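Metallo-beta-lactamase domain-containing protein (Enterococcus faecalis, PDB 2AZ4) is of unknown function but carries a two-zinc metallo-beta-lactamase-type site and may bind RNA and act as an exonuclease. Local coordinates at residues Phe34-Thr38 with Leu95-Ile101; Leu321-Lys325 with Asp337-Glu341; His193-Arg197 with Asn264-Lys270. One frame throughout, in Å; residues are numbered along the deposited sequence.

Contact 1: residues Phe34-Thr38 with Leu95-Ile101; sequences FDFGT and LDHSRMI. With ZN (zinc ion), chain D.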
ATOM      1  N   PHE A  34     -15.114  -0.189  -0.783  1.00 16.06           N
ATOM      2  CA  PHE A  34     -13.699  -0.255  -0.384  1.00 16.16           C
ATOM      3  C   PHE A  34     -13.061  -1.432  -1.114  1.00 16.21           C
ATOM      4  O   PHE A  34     -13.716  -2.443  -1.333  1.00 15.88           O
ATOM      5  CB  PHE A  34     -13.544  -0.457   1.134  1.00 16.22           C
ATOM      6  CG  PHE A  34     -14.387  -1.587   1.693  1.00 16.17           C
ATOM      7  CD1 PHE A  34     -15.680  -1.347   2.169  1.00 15.82           C
ATOM      8  CD2 PHE A  34     -13.890  -2.893   1.738  1.00 16.79           C
ATOM      9  CE1 PHE A  34     -16.464  -2.372   2.666  1.00 14.64           C
ATOM     10  CE2 PHE A  34     -14.671  -3.936   2.257  1.00 16.51           C
ATOM     11  CZ  PHE A  34     -15.952  -3.681   2.708  1.00 16.11           C
ATOM     12  N   ASP A  35     -11.804  -1.312  -1.536  1.00 16.24           N
ATOM     13  CA  ASP A  35     -11.103  -0.038  -1.672  1.00 16.71           C
ATOM     14  C   ASP A  35     -11.453   0.543  -3.050  1.00 16.55           C
ATOM     15  O   ASP A  35     -12.627   0.507  -3.443  1.00 16.72           O
ATOM     16  CB  ASP A  35      -9.590  -0.265  -1.485  1.00 16.23           C
ATOM     17  CG  ASP A  35      -9.240  -0.651  -0.049  1.00 18.54           C
ATOM     18  OD1 ASP A  35      -9.819  -0.040   0.886  1.00 17.17           O
ATOM     19  OD2 ASP A  35      -8.372  -1.531   0.167  1.00 18.56           O
ATOM     20  N   PHE A  36     -10.468   1.079  -3.777  1.00 16.62           N
ATOM     21  CA  PHE A  36     -10.738   1.758  -5.054  1.00 16.80           C
ATOM     22  C   PHE A  36      -9.509   1.798  -5.995  1.00 17.28           C
ATOM     23  O   PHE A  36      -9.141   2.856  -6.499  1.00 16.08           O
ATOM     24  CB  PHE A  36     -11.262   3.187  -4.795  1.00 16.70           C
ATOM     25  CG  PHE A  36     -12.362   3.595  -5.729  1.00 17.62           C
ATOM     26  CD1 PHE A  36     -13.623   3.004  -5.628  1.00 18.29           C
ATOM     27  CD2 PHE A  36     -12.144   4.538  -6.710  1.00 17.66           C
ATOM     28  CE1 PHE A  36     -14.651   3.361  -6.489  1.00 20.24           C
ATOM     29  CE2 PHE A  36     -13.176   4.913  -7.591  1.00 16.48           C
ATOM     30  CZ  PHE A  36     -14.424   4.319  -7.484  1.00 18.71           C
ATOM     31  N   GLY A  37      -8.867   0.643  -6.183  1.00 17.07           N
ATOM     32  CA  GLY A  37      -7.792   0.502  -7.139  1.00 17.38           C
ATOM     33  C   GLY A  37      -8.328  -0.213  -8.353  1.00 17.89           C
ATOM     34  O   GLY A  37      -9.534  -0.464  -8.455  1.00 18.68           O
ATOM     35  N   THR A  38      -7.447  -0.520  -9.287  1.00 18.53           N
ATOM     36  CA  THR A  38      -7.823  -1.286 -10.465  1.00 19.37           C
ATOM     37  C   THR A  38      -7.179  -2.645 -10.356  1.00 19.93           C
ATOM     38  O   THR A  38      -6.197  -2.810  -9.622  1.00 19.48           O
ATOM     39  CB  THR A  38      -7.376  -0.593 -11.803  1.00 19.41           C
ATOM     40  OG1 THR A  38      -5.958  -0.712 -11.966  1.00 19.89           O
ATOM     41  CG2 THR A  38      -7.758   0.870 -11.810  1.00 18.24           C
ATOM     42  N   LEU A  95      -0.905   1.304  -4.601  1.00 16.75           N
ATOM     43  CA  LEU A  95      -1.532   1.475  -5.917  1.00 18.00           C
ATOM     44  C   LEU A  95      -2.740   0.541  -6.178  1.00 17.22           C
ATOM     45  O   LEU A  95      -3.767   0.967  -6.760  1.00 15.18           O
ATOM     46  CB  LEU A  95      -0.459   1.248  -7.000  1.00 18.01           C
ATOM     47  CG  LEU A  95      -0.748   1.636  -8.452  1.00 20.23           C
ATOM     48  CD1 LEU A  95      -1.004   3.151  -8.596  1.00 20.38           C
ATOM     49  CD2 LEU A  95       0.392   1.165  -9.376  1.00 21.13           C
ATOM     50  N   ASP A  96      -2.591  -0.714  -5.739  1.00 16.21           N
ATOM     51  CA  ASP A  96      -3.583  -1.777  -5.957  1.00 16.71           C
ATOM     52  C   ASP A  96      -4.836  -1.587  -5.101  1.00 16.30           C
ATOM     53  O   ASP A  96      -5.806  -2.336  -5.245  1.00 16.93           O
ATOM     54  CB  ASP A  96      -2.961  -3.185  -5.791  1.00 16.75           C
ATOM     55  CG  ASP A  96      -2.318  -3.404  -4.414  1.00 18.62           C
ATOM     56  OD1 ASP A  96      -1.525  -2.528  -3.964  1.00 19.19           O
ATOM     57  OD2 ASP A  96      -2.585  -4.461  -3.775  1.00 16.87           O
ATOM     58  N   HIS A  97      -4.802  -0.567  -4.235  1.00 15.33           N
ATOM     59  CA  HIS A  97      -5.945  -0.121  -3.439  1.00 15.23           C
ATOM     60  C   HIS A  97      -6.437   1.282  -3.782  1.00 14.94           C
ATOM     61  O   HIS A  97      -7.567   1.625  -3.454  1.00 15.84           O
ATOM     62  CB  HIS A  97      -5.612  -0.227  -1.940  1.00 14.45           C
ATOM     63  CG  HIS A  97      -5.149  -1.601  -1.547  1.00 16.17           C
ATOM     64  ND1 HIS A  97      -5.985  -2.529  -0.959  1.00 14.45           N
ATOM     65  CD2 HIS A  97      -3.976  -2.244  -1.767  1.00 16.87           C
ATOM     66  CE1 HIS A  97      -5.338  -3.670  -0.805  1.00 16.27           C
ATOM     67  NE2 HIS A  97      -4.110  -3.520  -1.268  1.00 17.16           N
ATOM     68  N   SER A  98      -5.602   2.104  -4.414  1.00 14.86           N
ATOM     69  CA  SER A  98      -5.923   3.555  -4.571  1.00 15.28           C
ATOM     70  C   SER A  98      -6.000   4.078  -6.021  1.00 15.67           C
ATOM     71  O   SER A  98      -6.488   5.201  -6.279  1.00 14.59           O
ATOM     72  CB  SER A  98      -4.885   4.392  -3.796  1.00 14.81           C
ATOM     73  OG  SER A  98      -3.562   4.200  -4.337  1.00 14.11           O
ATOM     74  N   ARG A  99      -5.527   3.256  -6.962  1.00 15.43           N
ATOM     75  CA  ARG A  99      -5.164   3.743  -8.296  1.00 14.76           C
ATOM     76  C   ARG A  99      -6.237   4.590  -8.983  1.00 15.26           C
ATOM     77  O   ARG A  99      -5.908   5.522  -9.709  1.00 15.90           O
ATOM     78  CB  ARG A  99      -4.763   2.589  -9.204  1.00 13.45           C
ATOM     79  CG  ARG A  99      -4.093   3.022 -10.472  1.00 16.37           C
ATOM     80  CD  ARG A  99      -3.594   1.861 -11.308  1.00 20.09           C
ATOM     81  NE  ARG A  99      -3.145   2.489 -12.528  1.00 28.73           N
ATOM     82  CZ  ARG A  99      -3.627   2.278 -13.739  1.00 27.08           C
ATOM     83  NH1 ARG A  99      -4.536   1.335 -13.992  1.00 26.86           N
ATOM     84  NH2 ARG A  99      -3.118   2.995 -14.712  1.00 29.46           N
ATOM     85  N   MET A 100      -7.510   4.270  -8.787  1.00 15.64           N
ATOM     86  CA  MET A 100      -8.545   5.000  -9.510  1.00 15.62           C
ATOM     87  C   MET A 100      -9.341   6.022  -8.711  1.00 15.59           C
ATOM     88  O   MET A 100     -10.418   6.430  -9.165  1.00 15.39           O
ATOM     89  CB  MET A 100      -9.488   4.045 -10.295  1.00 15.77           C
ATOM     90  CG  MET A 100     -10.483   3.230  -9.465  1.00 16.87           C
ATOM     91  SD  MET A 100     -11.795   2.442 -10.457  1.00 13.96           S
ATOM     92  CE  MET A 100     -12.650   1.558  -9.145  1.00 17.49           C
ATOM     93  N   ILE A 101      -8.842   6.471  -7.550  1.00 15.58           N
ATOM     94  CA  ILE A 101      -9.673   7.375  -6.729  1.00 15.81           C
ATOM     95  C   ILE A 101     -10.096   8.653  -7.499  1.00 16.90           C
ATOM     96  O   ILE A 101     -11.159   9.213  -7.229  1.00 16.39           O
ATOM     97  CB  ILE A 101      -9.059   7.748  -5.353  1.00 15.99           C
ATOM     98  CG1 ILE A 101      -7.673   8.410  -5.524  1.00 14.62           C
ATOM     99  CG2 ILE A 101      -9.033   6.509  -4.413  1.00 15.78           C
ATOM    100  CD1 ILE A 101      -7.263   9.177  -4.299  1.00 16.29           C
TER
HETATM  101 ZN    ZN D 602      -2.501  -4.947  -1.518  1.00 27.73          ZN
HETATM  102  O   HOH W   1      -8.830  -1.834  -4.596  1.00 17.54           O
HETATM  103  O   HOH W   2      -4.691  -0.588  -9.069  1.00 46.44           O
HETATM  104  O   HOH W   3      -0.881  -3.273  -1.704  1.00 18.61           O
HETATM  105  O   HOH W   4      -0.548  -6.197  -1.834  1.00 22.69           O

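Contact 2: residues Leu321-Lys325 with Asp337-Glu341; sequences LLKDK and DNLQE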
ATOM      1  N   LEU A 321      27.876  14.058  -2.204  1.00 23.24           N
ATOM      2  CA  LEU A 321      27.463  12.690  -1.917  1.00 22.96           C
ATOM      3  C   LEU A 321      28.231  11.680  -2.746  1.00 22.49           C
ATOM      4  O   LEU A 321      28.639  10.617  -2.238  1.00 21.27           O
ATOM      5  CB  LEU A 321      25.970  12.540  -2.186  1.00 23.03           C
ATOM      6  CG  LEU A 321      24.924  12.474  -1.067  1.00 25.24           C
ATOM      7  CD1 LEU A 321      25.372  12.960   0.345  1.00 22.36           C
ATOM      8  CD2 LEU A 321      23.618  13.075  -1.541  1.00 23.33           C
ATOM      9  N   LEU A 322      28.434  12.009  -4.030  1.00 21.97           N
ATOM     10  CA  LEU A 322      29.101  11.102  -4.945  1.00 21.91           C
ATOM     11  C   LEU A 322      30.536  10.798  -4.516  1.00 22.20           C
ATOM     12  O   LEU A 322      31.031   9.712  -4.778  1.00 21.82           O
ATOM     13  CB  LEU A 322      29.067  11.645  -6.375  1.00 22.27           C
ATOM     14  CG  LEU A 322      27.731  11.663  -7.105  1.00 22.84           C
ATOM     15  CD1 LEU A 322      27.963  12.236  -8.489  1.00 20.95           C
ATOM     16  CD2 LEU A 322      27.122  10.232  -7.184  1.00 23.69           C
ATOM     17  N   LYS A 323      31.173  11.740  -3.824  1.00 22.78           N
ATOM     18  CA  LYS A 323      32.572  11.581  -3.380  1.00 23.97           C
ATOM     19  C   LYS A 323      32.707  10.834  -2.052  1.00 23.96           C
ATOM     20  O   LYS A 323      33.805  10.428  -1.683  1.00 23.86           O
ATOM     21  CB  LYS A 323      33.254  12.954  -3.261  1.00 23.79           C
ATOM     22  CG  LYS A 323      33.369  13.720  -4.586  1.00 25.50           C
ATOM     23  CD  LYS A 323      33.966  15.104  -4.346  1.00 26.28           C
ATOM     24  CE  LYS A 323      33.677  16.079  -5.491  1.00 29.14           C
ATOM     25  NZ  LYS A 323      33.819  17.516  -5.027  1.00 29.66           N
ATOM     26  N   ASP A 324      31.597  10.645  -1.335  1.00 23.99           N
ATOM     27  CA  ASP A 324      31.681  10.137   0.029  1.00 23.82           C
ATOM     28  C   ASP A 324      32.021   8.640   0.142  1.00 24.18           C
ATOM     29  O   ASP A 324      31.552   7.825  -0.643  1.00 24.03           O
ATOM     30  CB  ASP A 324      30.414  10.450   0.827  1.00 23.86           C
ATOM     31  CG  ASP A 324      30.452   9.828   2.214  1.00 24.62           C
ATOM     32  OD1 ASP A 324      31.273  10.276   3.043  1.00 25.82           O
ATOM     33  OD2 ASP A 324      29.704   8.855   2.455  1.00 24.49           O
ATOM     34  N   LYS A 325      32.827   8.304   1.145  1.00 24.42           N
ATOM     35  CA  LYS A 325      33.173   6.925   1.458  1.00 25.26           C
ATOM     36  C   LYS A 325      33.047   6.614   2.940  1.00 25.39           C
ATOM     37  O   LYS A 325      33.188   5.460   3.351  1.00 26.32           O
ATOM     38  CB  LYS A 325      34.602   6.618   0.995  1.00 25.15           C
ATOM     39  CG  LYS A 325      34.768   6.615  -0.514  1.00 26.58           C
ATOM     40  CD  LYS A 325      36.107   6.007  -0.938  1.00 30.14           C
ATOM     41  CE  LYS A 325      36.090   4.487  -0.883  1.00 31.97           C
ATOM     42  NZ  LYS A 325      37.286   3.898  -1.560  1.00 33.55           N
ATOM     43  N   ASP A 337      24.896   5.115 -12.696  1.00 19.14           N
ATOM     44  CA  ASP A 337      26.208   5.059 -13.381  1.00 19.70           C
ATOM     45  C   ASP A 337      27.241   5.969 -12.701  1.00 19.13           C
ATOM     46  O   ASP A 337      28.439   5.862 -12.956  1.00 19.40           O
ATOM     47  CB  ASP A 337      26.034   5.338 -14.888  1.00 20.34           C
ATOM     48  CG  ASP A 337      27.334   5.229 -15.691  1.00 24.19           C
ATOM     49  OD1 ASP A 337      28.014   4.168 -15.629  1.00 27.10           O
ATOM     50  OD2 ASP A 337      27.658   6.206 -16.418  1.00 27.43           O
ATOM     51  N   ASN A 338      26.784   6.822 -11.777  1.00 18.80           N
ATOM     52  CA  ASN A 338      27.694   7.730 -11.041  1.00 18.85           C
ATOM     53  C   ASN A 338      28.227   7.197  -9.721  1.00 19.23           C
ATOM     54  O   ASN A 338      29.112   7.805  -9.116  1.00 19.59           O
ATOM     55  CB  ASN A 338      27.022   9.080 -10.801  1.00 18.28           C
ATOM     56  CG  ASN A 338      26.865   9.879 -12.081  1.00 18.51           C
ATOM     57  OD1 ASN A 338      27.680   9.771 -12.992  1.00 20.46           O
ATOM     58  ND2 ASN A 338      25.826  10.689 -12.147  1.00 18.16           N
ATOM     59  N   LEU A 339      27.677   6.077  -9.266  1.00 20.01           N
ATOM     60  CA  LEU A 339      28.093   5.475  -8.000  1.00 20.76           C
ATOM     61  C   LEU A 339      29.484   4.941  -8.187  1.00 21.27           C
ATOM     62  O   LEU A 339      29.885   4.617  -9.300  1.00 20.99           O
ATOM     63  CB  LEU A 339      27.144   4.332  -7.601  1.00 20.66           C
ATOM     64  CG  LEU A 339      25.693   4.656  -7.212  1.00 19.79           C
ATOM     65  CD1 LEU A 339      24.921   3.385  -6.918  1.00 18.57           C
ATOM     66  CD2 LEU A 339      25.632   5.606  -6.018  1.00 21.31           C
ATOM     67  N   GLN A 340      30.216   4.822  -7.093  1.00 21.98           N
ATOM     68  CA  GLN A 340      31.579   4.373  -7.179  1.00 22.60           C
ATOM     69  C   GLN A 340      31.675   2.872  -7.418  1.00 23.23           C
ATOM     70  O   GLN A 340      30.881   2.087  -6.888  1.00 22.32           O
ATOM     71  CB  GLN A 340      32.322   4.734  -5.905  1.00 22.95           C
ATOM     72  CG  GLN A 340      32.267   6.200  -5.576  1.00 24.59           C
ATOM     73  CD  GLN A 340      32.749   6.475  -4.178  1.00 24.52           C
ATOM     74  OE1 GLN A 340      33.454   5.660  -3.574  1.00 24.76           O
ATOM     75  NE2 GLN A 340      32.381   7.625  -3.654  1.00 24.86           N
ATOM     76  N   GLU A 341      32.661   2.498  -8.233  1.00 23.37           N
ATOM     77  CA  GLU A 341      33.072   1.115  -8.388  1.00 24.98           C
ATOM     78  C   GLU A 341      33.481   0.541  -7.033  1.00 24.01           C
ATOM     79  O   GLU A 341      34.246   1.165  -6.267  1.00 24.57           O
ATOM     80  CB  GLU A 341      34.224   1.030  -9.406  1.00 25.98           C
ATOM     81  CG  GLU A 341      34.687  -0.363  -9.746  1.00 30.10           C
ATOM     82  CD  GLU A 341      35.303  -0.456 -11.147  1.00 38.35           C
ATOM     83  OE1 GLU A 341      35.010   0.427 -12.010  1.00 40.21           O
ATOM     84  OE2 GLU A 341      36.072  -1.429 -11.387  1.00 40.85           O
TER

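Contact 3: residues His193-Arg197 with Asn264-Lys270; sequences HGHNR and NVERFAK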
ATOM      1  N   HIS A 193       4.666  -8.556  11.889  1.00 17.62           N
ATOM      2  CA  HIS A 193       6.106  -8.404  12.079  1.00 18.18           C
ATOM      3  C   HIS A 193       6.649  -7.001  11.712  1.00 18.27           C
ATOM      4  O   HIS A 193       7.844  -6.833  11.478  1.00 17.48           O
ATOM      5  CB  HIS A 193       6.855  -9.500  11.301  1.00 18.04           C
ATOM      6  CG  HIS A 193       6.758  -9.359   9.815  1.00 19.58           C
ATOM      7  ND1 HIS A 193       5.722  -9.892   9.077  1.00 20.08           N
ATOM      8  CD2 HIS A 193       7.566  -8.730   8.926  1.00 20.61           C
ATOM      9  CE1 HIS A 193       5.901  -9.611   7.799  1.00 19.97           C
ATOM     10  NE2 HIS A 193       7.013  -8.909   7.681  1.00 20.92           N
ATOM     11  N   GLY A 194       5.776  -6.003  11.654  1.00 18.68           N
ATOM     12  CA  GLY A 194       6.183  -4.645  11.245  1.00 19.10           C
ATOM     13  C   GLY A 194       6.603  -3.739  12.391  1.00 19.96           C
ATOM     14  O   GLY A 194       7.064  -4.211  13.437  1.00 20.26           O
ATOM     15  N   HIS A 195       6.463  -2.433  12.180  1.00 20.67           N
ATOM     16  CA  HIS A 195       6.844  -1.432  13.168  1.00 22.31           C
ATOM     17  C   HIS A 195       5.906  -1.452  14.365  1.00 23.39           C
ATOM     18  O   HIS A 195       6.318  -1.134  15.480  1.00 24.71           O
ATOM     19  CB  HIS A 195       6.833  -0.017  12.561  1.00 22.24           C
ATOM     20  CG  HIS A 195       7.585   0.092  11.265  1.00 22.27           C
ATOM     21  ND1 HIS A 195       8.962   0.127  11.206  1.00 20.94           N
ATOM     22  CD2 HIS A 195       7.147   0.151   9.981  1.00 22.00           C
ATOM     23  CE1 HIS A 195       9.339   0.217   9.940  1.00 21.17           C
ATOM     24  NE2 HIS A 195       8.256   0.222   9.176  1.00 20.96           N
ATOM     25  N   ASN A 196       4.648  -1.798  14.132  1.00 23.28           N
ATOM     26  CA  ASN A 196       3.648  -1.705  15.178  1.00 23.84           C
ATOM     27  C   ASN A 196       2.788  -2.964  15.237  1.00 22.72           C
ATOM     28  O   ASN A 196       1.604  -2.898  14.963  1.00 21.85           O
ATOM     29  CB  ASN A 196       2.765  -0.461  14.955  1.00 24.84           C
ATOM     30  CG  ASN A 196       3.561   0.861  14.979  1.00 28.93           C
ATOM     31  OD1 ASN A 196       4.013   1.321  16.045  1.00 33.30           O
ATOM     32  ND2 ASN A 196       3.687   1.504  13.808  1.00 31.34           N
ATOM     33  N   ARG A 197       3.385  -4.104  15.587  1.00 22.05           N
ATOM     34  CA  ARG A 197       2.633  -5.371  15.629  1.00 22.68           C
ATOM     35  C   ARG A 197       1.384  -5.298  16.543  1.00 22.25           C
ATOM     36  O   ARG A 197       0.346  -5.932  16.282  1.00 21.82           O
ATOM     37  CB  ARG A 197       3.573  -6.539  15.975  1.00 22.98           C
ATOM     38  CG  ARG A 197       3.350  -7.266  17.290  1.00 24.46           C
ATOM     39  CD  ARG A 197       4.383  -8.382  17.480  1.00 24.02           C
ATOM     40  NE  ARG A 197       3.807  -9.544  18.159  1.00 27.47           N
ATOM     41  CZ  ARG A 197       3.544 -10.714  17.565  1.00 28.01           C
ATOM     42  NH1 ARG A 197       3.019 -11.701  18.276  1.00 28.67           N
ATOM     43  NH2 ARG A 197       3.837 -10.922  16.273  1.00 27.72           N
ATOM     44  N   ASN A 264       6.581   3.483   2.928  1.00 16.79           N
ATOM     45  CA  ASN A 264       7.124   2.938   4.191  1.00 16.65           C
ATOM     46  C   ASN A 264       7.919   3.972   4.973  1.00 16.78           C
ATOM     47  O   ASN A 264       9.135   3.837   5.185  1.00 17.35           O
ATOM     48  CB  ASN A 264       7.971   1.673   3.957  1.00 15.69           C
ATOM     49  CG  ASN A 264       8.040   0.802   5.184  1.00 16.23           C
ATOM     50  OD1 ASN A 264       7.818   1.268   6.310  1.00 15.44           O
ATOM     51  ND2 ASN A 264       8.346  -0.479   4.984  1.00 15.58           N
ATOM     52  N   VAL A 265       7.218   5.003   5.435  1.00 18.22           N
ATOM     53  CA  VAL A 265       7.870   6.167   6.031  1.00 18.27           C
ATOM     54  C   VAL A 265       8.582   5.780   7.326  1.00 18.08           C
ATOM     55  O   VAL A 265       9.649   6.297   7.630  1.00 16.20           O
ATOM     56  CB  VAL A 265       6.878   7.304   6.298  1.00 19.47           C
ATOM     57  CG1 VAL A 265       7.634   8.595   6.507  1.00 21.73           C
ATOM     58  CG2 VAL A 265       5.952   7.510   5.096  1.00 19.60           C
ATOM     59  N   GLU A 266       7.994   4.850   8.074  1.00 17.54           N
ATOM     60  CA  GLU A 266       8.589   4.427   9.342  1.00 18.28           C
ATOM     61  C   GLU A 266       9.897   3.682   9.189  1.00 16.69           C
ATOM     62  O   GLU A 266      10.732   3.741  10.085  1.00 16.75           O
ATOM     63  CB  GLU A 266       7.615   3.573  10.148  1.00 19.23           C
ATOM     64  CG  GLU A 266       6.648   4.362  10.995  1.00 24.81           C
ATOM     65  CD  GLU A 266       6.014   3.485  12.069  1.00 30.66           C
ATOM     66  OE1 GLU A 266       6.660   3.256  13.120  1.00 32.56           O
ATOM     67  OE2 GLU A 266       4.895   2.995  11.835  1.00 33.18           O
ATOM     68  N   ARG A 267      10.066   2.940   8.095  1.00 15.74           N
ATOM     69  CA  ARG A 267      11.356   2.316   7.834  1.00 15.31           C
ATOM     70  C   ARG A 267      12.417   3.406   7.636  1.00 15.58           C
ATOM     71  O   ARG A 267      13.498   3.325   8.211  1.00 15.27           O
ATOM     72  CB  ARG A 267      11.320   1.361   6.630  1.00 14.69           C
ATOM     73  CG  ARG A 267      12.674   0.703   6.345  1.00 15.06           C
ATOM     74  CD  ARG A 267      12.656  -0.320   5.189  1.00 13.95           C
ATOM     75  NE  ARG A 267      11.695  -1.402   5.415  1.00 13.02           N
ATOM     76  CZ  ARG A 267      11.405  -2.344   4.516  1.00 13.82           C
ATOM     77  NH1 ARG A 267      12.034  -2.354   3.344  1.00 13.49           N
ATOM     78  NH2 ARG A 267      10.486  -3.274   4.782  1.00 14.23           N
ATOM     79  N   PHE A 268      12.109   4.429   6.835  1.00 15.54           N
ATOM     80  CA  PHE A 268      13.047   5.563   6.679  1.00 16.20           C
ATOM     81  C   PHE A 268      13.360   6.224   8.010  1.00 16.47           C
ATOM     82  O   PHE A 268      14.536   6.416   8.349  1.00 16.29           O
ATOM     83  CB  PHE A 268      12.515   6.578   5.679  1.00 16.30           C
ATOM     84  CG  PHE A 268      12.662   6.143   4.261  1.00 16.83           C
ATOM     85  CD1 PHE A 268      13.852   6.418   3.549  1.00 15.74           C
ATOM     86  CD2 PHE A 268      11.636   5.431   3.620  1.00 16.50           C
ATOM     87  CE1 PHE A 268      13.999   6.028   2.208  1.00 15.18           C
ATOM     88  CE2 PHE A 268      11.780   5.019   2.275  1.00 17.63           C
ATOM     89  CZ  PHE A 268      12.957   5.323   1.562  1.00 17.50           C
ATOM     90  N   ALA A 269      12.310   6.522   8.775  1.00 16.57           N
ATOM     91  CA  ALA A 269      12.447   7.039  10.140  1.00 18.06           C
ATOM     92  C   ALA A 269      13.360   6.193  11.021  1.00 18.30           C
ATOM     93  O   ALA A 269      14.238   6.733  11.721  1.00 18.88           O
ATOM     94  CB  ALA A 269      11.061   7.247  10.790  1.00 17.53           C
ATOM     95  N   LYS A 270      13.175   4.872  10.997  1.00 19.38           N
ATOM     96  CA  LYS A 270      14.028   3.963  11.789  1.00 20.64           C
ATOM     97  C   LYS A 270      15.467   3.936  11.332  1.00 20.47           C
ATOM     98  O   LYS A 270      16.399   3.853  12.155  1.00 20.84           O
ATOM     99  CB  LYS A 270      13.487   2.523  11.790  1.00 21.32           C
ATOM    100  CG  LYS A 270      12.094   2.383  12.378  1.00 23.93           C
ATOM    101  CD  LYS A 270      12.093   2.687  13.895  1.00 32.24           C
ATOM    102  CE  LYS A 270      10.701   3.065  14.407  1.00 36.28           C
ATOM    103  NZ  LYS A 270      10.587   2.884  15.897  1.00 39.23           N
TER

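Contact 1: residues Phe34-Thr38 with Leu95-Ile101
D35 OD2 is held by two partners: H97 ND1 donates to it at 2.8 Å, and Y186 OH hydrogen-bonds to the same oxygen. The imidazole N-H arrives on the anti side of the carboxylate, 21° out of its plane, while the oxygen lies close to the ring plane of H97. The other carboxylate oxygen, OD1, takes the backbone N-H of S91; with both oxygens held, the acid helps fix the rotation of the imidazole. That rotation matters, because NE2 on the far side of the ring binds a zinc ion at 2.2 Å. D96 OD2 binds the same metal, two waters and the side chains of D189 and H404 complete the shell, and one of those waters also donates to D96 OD1. H97 and D96 belong to the HxHxDH sequence of the metallo-beta-lactamase fold, whose first two histidines, H92 and H94, help bind the neighbouring zinc; D35, on the loop leaving strand 30-34, is thus a second-shell residue of this site. Backbone bonds clamp the loop to helix 95-98 and the turn after it: F36 N gives to H97 O at 3.0 Å, and M100 N returns a bond to F36 O. G37 packs closely on this backbone, its CA 3.6 Å from R99 N, and a water joins G37 N to D96 O. M100 places CG between its backbone N and carbonyl carbon (chi1 73°), then runs extended until CE sits over the centre of the F36 ring, a CH-pi contact 3.6 Å from the centroid. Its SD, 4.4 Å from that centroid and over the same face, adds a Met-aromatic contact. At the outer end R99 NH1 reaches T38 OG1 at 3.2 Å, nearly straight and in the guanidinium plane, while its NH2 pairs with D49.

Contact 2: residues Leu321-Lys325 with Asp337-Glu341
The last turn of helix 318-323 and the loop before strand 344-348 face each other across a gap, L322 and L339 coming nearest at 6.5 Å between CA atoms, so side chains span the distance. Q340 does most of this. With CG anti to its own carbonyl carbon (chi1 -56°) and the chain extended beyond it, the side chain carries its amide across to the end of the helix. There NE2 donates to L322 O at 2.7 Å, an N-H...O angle of 163°, with the oxygen in the amide plane and the amide nitrogen tilted 28° from the plane of the carbonyl. The same NE2 also makes a weak bond to D324 O at 3.1 Å. One amide nitrogen thereby holds two carbonyl oxygens where the helix gives way to the loop, near its carboxyl end. This helix and loop belong to the parallel six-stranded sheet region of the chain, flanking strand 328-331, which lies between them in sequence; W330 of that strand touches both L322 and L339. Beside the amide, the aliphatic part of K325 lies across Q340 OE1, with CG 3.5 Å away. The chain then bends at chi3, bringing CE back near the oxygen, which CD also approaches. Further along, the branched end of L322 rests on N338: CD2 lies 3.8 Å from N338 CB and 3.7 Å from N338 O, with CD1 touching CB from the other branch. The amide of N338 turns elsewhere, its ND2 bonding to Y318 OH, on the helix that carries L322. The D324 carboxylate bonds to backbone N-H groups of T326, D327 and Y328, while the backbone of Q340 is tied down through N to Q255 OE1 and O to S343 OG.

Contact 3: residues His193-Arg197 with Asn264-Lys270
H195 lays its imidazole against the first turn of helix 265-274 and meets it by face and by N-H. E266 CB stands over the centre of the ring, 3.5 Å from the centroid, a CH-pi contact. NE2 donates to N264 OD1 at 3.1 Å, reaching a lone pair in the carbonyl plane although the oxygen is tilted from the ring plane; the ring and the amide stand 79° apart. The rest of E266 runs back past the ring in the opposite direction, bringing OE1 within 3.3 Å of H195 CB. Its OE2 receives a weak bond from N196 ND2 at 2.8 Å, strongly bent at an N-H...O angle of 116°. H195 CE1 also touches R267 CB, and K270 CG approaches ND1 at 4.0 Å. In the next shell, N264 has CG anti to its backbone N (chi1 -156°), which lets OD1 accept weakly from R267 N while still serving H195. E237 of helix 237-249 ties the asparagine and the arginine together, bonding to N264 ND2 and pairing with R267 NE; D349, just after strand 344-348, forms a salt bridge with R267 NH1. G194 N, one step back along the loop, bonds to D166, next to the zinc ligand H167, whose side chain is about 8 Å from that of H195. N264 is the N-cap of helix 265-274, and the histidine from the loop after strand 182-186 shares its capping oxygen, joining the edge of the zinc site to this helix.

Along the chain, contact 1 closes before contact 3 opens, and contact 3 before contact 2. Contact 1 lies at the zinc site, where the loop leaving strand 30-34 of one mixed sheet meets helix 95-98 and the turn after it. Contact 3, about 23 Å away between centres, links the loop after strand 182-186 of the other mixed sheet to helix 265-274, which follows strand 256-260 of the parallel sheet. Contact 2 belongs wholly to that parallel region, at its outer end, about 28 Å from contact 3 and 38 Å from contact 1 between centres. None of the three touch. Contact 3 therefore bridges the metal-binding part to the parallel-sheet part, whereas contact 2 is remote from the zinc ions.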